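Local coordinates for protein Glucose/sorbosone dehydrogenases (Escherichia coli K12, PDB 2G8S) that belongs to the glucose/sorbosone dehydrogenase family of beta-propeller proteins and carries a bound calcium ion, at residues 265-279 against 290-304. Numbering follows the deposited sequence. Where two conformers were deposited one is given.
With EDO (1,2-ethanediol), chain N.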
# COMPACT_ATOMS: atom_id res chain seq x y z
N PHE A 265 10.17 5.17 12.44
CA PHE A 265 11.43 5.04 11.71
C PHE A 265 11.42 6.00 10.55
O PHE A 265 10.38 6.25 9.94
CB PHE A 265 11.60 3.60 11.19
CG PHE A 265 13.02 3.22 10.90
CD1 PHE A 265 13.81 2.66 11.90
CD2 PHE A 265 13.59 3.45 9.64
CE1 PHE A 265 15.14 2.33 11.65
CE2 PHE A 265 14.92 3.12 9.39
CZ PHE A 265 15.70 2.56 10.39
N TYR A 266 12.58 6.57 10.24
CA TYR A 266 12.72 7.36 9.03
C TYR A 266 14.08 7.12 8.39
O TYR A 266 15.03 6.68 9.07
CB TYR A 266 12.48 8.86 9.28
CG TYR A 266 13.40 9.45 10.34
CD1 TYR A 266 14.65 9.98 10.00
CD2 TYR A 266 13.02 9.44 11.68
CE1 TYR A 266 15.49 10.50 10.98
CE2 TYR A 266 13.85 9.95 12.67
CZ TYR A 266 15.08 10.47 12.31
OH TYR A 266 15.89 10.97 13.31
N TRP A 267 14.15 7.37 7.09
CA TRP A 267 15.40 7.28 6.35
C TRP A 267 15.69 8.64 5.73
O TRP A 267 14.91 9.12 4.90
CB TRP A 267 15.29 6.28 5.20
CG TRP A 267 15.11 4.83 5.56
CD1 TRP A 267 16.08 3.86 5.60
CD2 TRP A 267 13.87 4.16 5.84
NE1 TRP A 267 15.53 2.64 5.92
CE2 TRP A 267 14.18 2.79 6.07
CE3 TRP A 267 12.53 4.57 5.93
CZ2 TRP A 267 13.19 1.85 6.39
CZ3 TRP A 267 11.55 3.63 6.25
CH2 TRP A 267 11.89 2.28 6.47
N LYS A 268 16.79 9.26 6.12
CA LYS A 268 17.22 10.48 5.42
C LYS A 268 17.72 10.22 4.00
O LYS A 268 17.73 11.13 3.17
CB LYS A 268 18.25 11.24 6.25
CG LYS A 268 17.65 11.98 7.43
CD LYS A 268 18.71 12.86 8.03
CE LYS A 268 18.21 13.62 9.23
NZ LYS A 268 19.28 14.61 9.57
N ASP A 269 18.13 8.99 3.73
CA ASP A 269 18.40 8.54 2.37
C ASP A 269 17.29 7.58 1.99
O ASP A 269 17.26 6.43 2.44
CB ASP A 269 19.75 7.82 2.31
CG ASP A 269 20.92 8.78 2.37
OD1 ASP A 269 20.95 9.73 1.56
OD2 ASP A 269 21.83 8.57 3.21
N SER A 270 16.35 8.06 1.17
CA SER A 270 15.12 7.31 0.89
C SER A 270 15.34 6.02 0.08
O SER A 270 15.89 6.07 -1.01
CB SER A 270 14.14 8.19 0.12
OG SER A 270 13.60 9.20 0.96
N PRO A 271 14.88 4.88 0.61
CA PRO A 271 14.83 3.66 -0.21
C PRO A 271 13.72 3.70 -1.26
O PRO A 271 13.74 2.89 -2.20
CB PRO A 271 14.50 2.56 0.81
CG PRO A 271 14.75 3.17 2.17
CD PRO A 271 14.45 4.61 2.00
N ALA A 272 12.77 4.64 -1.10
CA ALA A 272 11.47 4.65 -1.78
C ALA A 272 10.72 3.37 -1.40
O ALA A 272 10.46 2.47 -2.22
CB ALA A 272 11.60 4.83 -3.31
N VAL A 273 10.38 3.33 -0.11
CA VAL A 273 9.77 2.16 0.51
C VAL A 273 8.44 1.81 -0.16
O VAL A 273 7.70 2.69 -0.61
CB VAL A 273 9.55 2.38 2.03
CG1 VAL A 273 10.90 2.45 2.75
CG2 VAL A 273 8.72 3.64 2.31
N SER A 274 8.15 0.51 -0.24
CA SER A 274 6.96 0.05 -0.93
C SER A 274 6.19 -0.99 -0.08
O SER A 274 6.05 -0.82 1.12
CB SER A 274 7.32 -0.46 -2.33
OG SER A 274 8.23 -1.54 -2.23
N GLY A 275 5.67 -2.04 -0.69
CA GLY A 275 4.90 -3.04 0.05
C GLY A 275 5.68 -3.62 1.22
O GLY A 275 6.89 -3.82 1.11
N MSE A 276 4.96 -3.87 2.32
CA MSE A 276 5.52 -4.36 3.60
C MSE A 276 4.81 -5.61 4.08
O MSE A 276 3.59 -5.73 3.89
CB MSE A 276 5.26 -3.36 4.72
CG MSE A 276 5.78 -2.01 4.56
SE MSE A 276 5.79 -1.39 6.31
CE MSE A 276 3.92 -1.01 6.62
N ALA A 277 5.54 -6.49 4.75
CA ALA A 277 4.96 -7.70 5.32
C ALA A 277 5.64 -8.05 6.63
O ALA A 277 6.87 -8.09 6.71
CB ALA A 277 5.11 -8.85 4.34
N PHE A 278 4.83 -8.26 7.66
CA PHE A 278 5.35 -8.81 8.92
C PHE A 278 5.46 -10.31 8.79
O PHE A 278 4.65 -10.95 8.11
CB PHE A 278 4.39 -8.48 10.07
CG PHE A 278 4.28 -7.02 10.39
CD1 PHE A 278 5.23 -6.40 11.19
CD2 PHE A 278 3.24 -6.25 9.88
CE1 PHE A 278 5.15 -5.03 11.48
CE2 PHE A 278 3.15 -4.88 10.15
CZ PHE A 278 4.10 -4.28 10.96
N TYR A 279 6.44 -10.88 9.49
CA TYR A 279 6.68 -12.32 9.43
C TYR A 279 6.50 -12.95 10.81
O TYR A 279 7.26 -12.63 11.73
CB TYR A 279 8.07 -12.63 8.86
CG TYR A 279 8.18 -14.09 8.49
CD1 TYR A 279 7.93 -14.53 7.19
CD2 TYR A 279 8.51 -15.04 9.46
CE1 TYR A 279 8.02 -15.88 6.87
CE2 TYR A 279 8.60 -16.37 9.16
CZ TYR A 279 8.36 -16.79 7.86
OH TYR A 279 8.44 -18.13 7.57
N LYS A 290 10.08 -10.23 12.31
CA LYS A 290 10.67 -9.36 11.29
C LYS A 290 9.61 -8.65 10.47
O LYS A 290 8.46 -9.09 10.39
CB LYS A 290 11.58 -10.14 10.33
CG LYS A 290 12.73 -10.88 10.97
CD LYS A 290 13.72 -10.00 11.68
CE LYS A 290 14.80 -10.85 12.33
NZ LYS A 290 15.61 -10.00 13.23
N LEU A 291 10.01 -7.54 9.87
CA LEU A 291 9.20 -6.79 8.93
C LEU A 291 10.04 -6.61 7.67
O LEU A 291 11.18 -6.15 7.75
CB LEU A 291 8.85 -5.43 9.53
CG LEU A 291 8.24 -4.36 8.62
CD1 LEU A 291 6.90 -4.82 8.06
CD2 LEU A 291 8.09 -3.07 9.43
N PHE A 292 9.47 -6.97 6.52
CA PHE A 292 10.16 -6.90 5.24
C PHE A 292 9.52 -5.80 4.43
O PHE A 292 8.30 -5.79 4.28
CB PHE A 292 10.04 -8.24 4.50
CG PHE A 292 10.77 -9.36 5.18
CD1 PHE A 292 12.10 -9.65 4.85
CD2 PHE A 292 10.13 -10.11 6.17
CE1 PHE A 292 12.79 -10.66 5.48
CE2 PHE A 292 10.82 -11.15 6.82
CZ PHE A 292 12.15 -11.42 6.48
N ILE A 293 10.34 -4.87 3.94
CA ILE A 293 9.84 -3.70 3.21
C ILE A 293 10.51 -3.58 1.85
O ILE A 293 11.74 -3.57 1.75
CB ILE A 293 10.08 -2.38 4.01
CG1 ILE A 293 9.55 -2.52 5.44
CG2 ILE A 293 9.44 -1.20 3.28
CD1 ILE A 293 9.70 -1.25 6.30
N GLY A 294 9.71 -3.49 0.80
CA GLY A 294 10.27 -3.29 -0.53
C GLY A 294 10.92 -1.93 -0.66
O GLY A 294 10.52 -0.97 0.01
N ALA A 295 11.93 -1.84 -1.52
CA ALA A 295 12.57 -0.58 -1.84
C ALA A 295 12.61 -0.42 -3.35
O ALA A 295 13.25 -1.21 -4.07
CB ALA A 295 13.97 -0.51 -1.23
N LEU A 296 11.90 0.59 -3.85
CA LEU A 296 11.85 0.85 -5.29
C LEU A 296 13.16 1.44 -5.82
O LEU A 296 13.67 1.01 -6.85
CB LEU A 296 10.69 1.78 -5.63
CG LEU A 296 9.29 1.19 -5.44
CD1 LEU A 296 8.27 2.29 -5.25
CD2 LEU A 296 8.92 0.30 -6.62
N LYS A 297 13.71 2.42 -5.10
CA LYS A 297 14.92 3.12 -5.52
C LYS A 297 16.18 2.29 -5.24
O LYS A 297 17.08 2.20 -6.09
CB LYS A 297 14.98 4.48 -4.82
CG LYS A 297 16.22 5.33 -5.09
CD LYS A 297 16.13 6.65 -4.31
CE LYS A 297 17.28 7.59 -4.64
NZ LYS A 297 18.61 6.95 -4.50
N ASP A 298 16.25 1.71 -4.05
CA ASP A 298 17.40 0.86 -3.67
C ASP A 298 17.37 -0.51 -4.34
O ASP A 298 18.38 -1.25 -4.30
CB ASP A 298 17.48 0.70 -2.16
CG ASP A 298 17.96 1.95 -1.44
OD1 ASP A 298 18.52 2.87 -2.09
OD2 ASP A 298 17.78 1.99 -0.21
N LYS A 299 16.23 -0.87 -4.93
CA LYS A 299 16.09 -2.09 -5.71
C LYS A 299 16.41 -3.33 -4.87
O LYS A 299 17.21 -4.19 -5.25
CB LYS A 299 16.96 -2.04 -6.98
CG LYS A 299 16.63 -0.87 -7.91
CD LYS A 299 17.40 -0.94 -9.23
CE LYS A 299 17.06 0.26 -10.09
NZ LYS A 299 17.78 0.23 -11.39
N ASP A 300 15.79 -3.40 -3.70
CA ASP A 300 15.96 -4.54 -2.80
C ASP A 300 14.86 -4.56 -1.74
O ASP A 300 13.91 -3.79 -1.83
CB ASP A 300 17.38 -4.61 -2.20
CG ASP A 300 17.77 -3.39 -1.36
OD1 ASP A 300 16.90 -2.62 -0.89
OD2 ASP A 300 19.00 -3.22 -1.14
N VAL A 301 14.98 -5.48 -0.79
CA VAL A 301 14.07 -5.60 0.34
C VAL A 301 14.81 -5.30 1.64
O VAL A 301 15.91 -5.80 1.88
CB VAL A 301 13.40 -7.00 0.38
CG1 VAL A 301 12.67 -7.24 1.72
CG2 VAL A 301 12.44 -7.15 -0.81
N ILE A 302 14.20 -4.45 2.46
CA ILE A 302 14.74 -4.11 3.76
C ILE A 302 14.23 -5.11 4.79
O ILE A 302 13.03 -5.35 4.89
CB ILE A 302 14.33 -2.69 4.18
CG1 ILE A 302 14.50 -1.69 3.02
CG2 ILE A 302 15.13 -2.24 5.40
CD1 ILE A 302 13.88 -0.33 3.33
N VAL A 303 15.16 -5.69 5.55
CA VAL A 303 14.81 -6.63 6.60
C VAL A 303 14.94 -5.90 7.93
O VAL A 303 16.01 -5.38 8.25
CB VAL A 303 15.74 -7.85 6.62
CG1 VAL A 303 15.25 -8.87 7.64
CG2 VAL A 303 15.81 -8.47 5.24
N MSE A 304 13.84 -5.86 8.69
CA MSE A 304 13.84 -5.11 9.94
C MSE A 304 13.40 -5.97 11.11
O MSE A 304 12.60 -6.88 10.94
CB MSE A 304 12.95 -3.88 9.83
CG MSE A 304 13.22 -3.06 8.58
SE MSE A 304 12.32 -1.41 8.56
CE MSE A 304 13.55 -0.43 9.76
C1 EDO N . 17.94 14.48 2.98
O1 EDO N . 19.28 14.08 3.33
C2 EDO N . 16.99 14.14 4.12
O2 EDO N . 17.06 15.14 5.14
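A277 and F292 bond each other twice through their backbones: F292 N gives to A277 O at 2.8 Å, and A277 N returns a bond to F292 O in the carbonyl plane. Y279 N to K290 O continues this antiparallel pairing of 273-279 with 290-295. Toward the other end a beta bulge shifts the register by one residue between V273 and M276: S274 N donates to G294 O, whereas G294 N donates almost straight (176°) to G275 O. At the turn after 290-295, L296 N reaches A272 O at 2.9 Å, and P271 O accepts from K297 N and, weakly, from D298 N, so the loop 268-272 is tied to the turn.

V273, M276, F278, I293 and L291 share one face of the hairpin. The CD1 methyl of L291 sits over the centre of the F278 ring, 3.9 Å from its centroid, a CH-pi contact. The selenium of selenomethionine M276 packs at 3.9 Å from I293 CD1. On the other face, F292 CE2 at the ring edge meets Y279 CB.

From strand 265-267, F265 and W267 turn toward the same face of the sheet, against M304, I302 and I293. Selenomethionine M304, bent at chi3 (80°), sets its CE methyl 3.5 Å from the F265 ring centroid, almost on the normal, while its selenium lies at the edge of the W267 six-membered ring. I302 CD1 touches both W267 CZ2 and P271 CG, 3.8 Å from each, and P271 CG also lies over one face of the indole. W267 NE1 hydrogen-bonds E313 OE1 in strand 310-317.

Strand 273-279 begins the four-stranded antiparallel sheet continued by 290-295, 300-307 and 310-317, while strand 265-267 closes the preceding sheet beside 222-225. The contact thus joins two successive four-stranded sheets, consistent with adjacent blades of a beta-propeller.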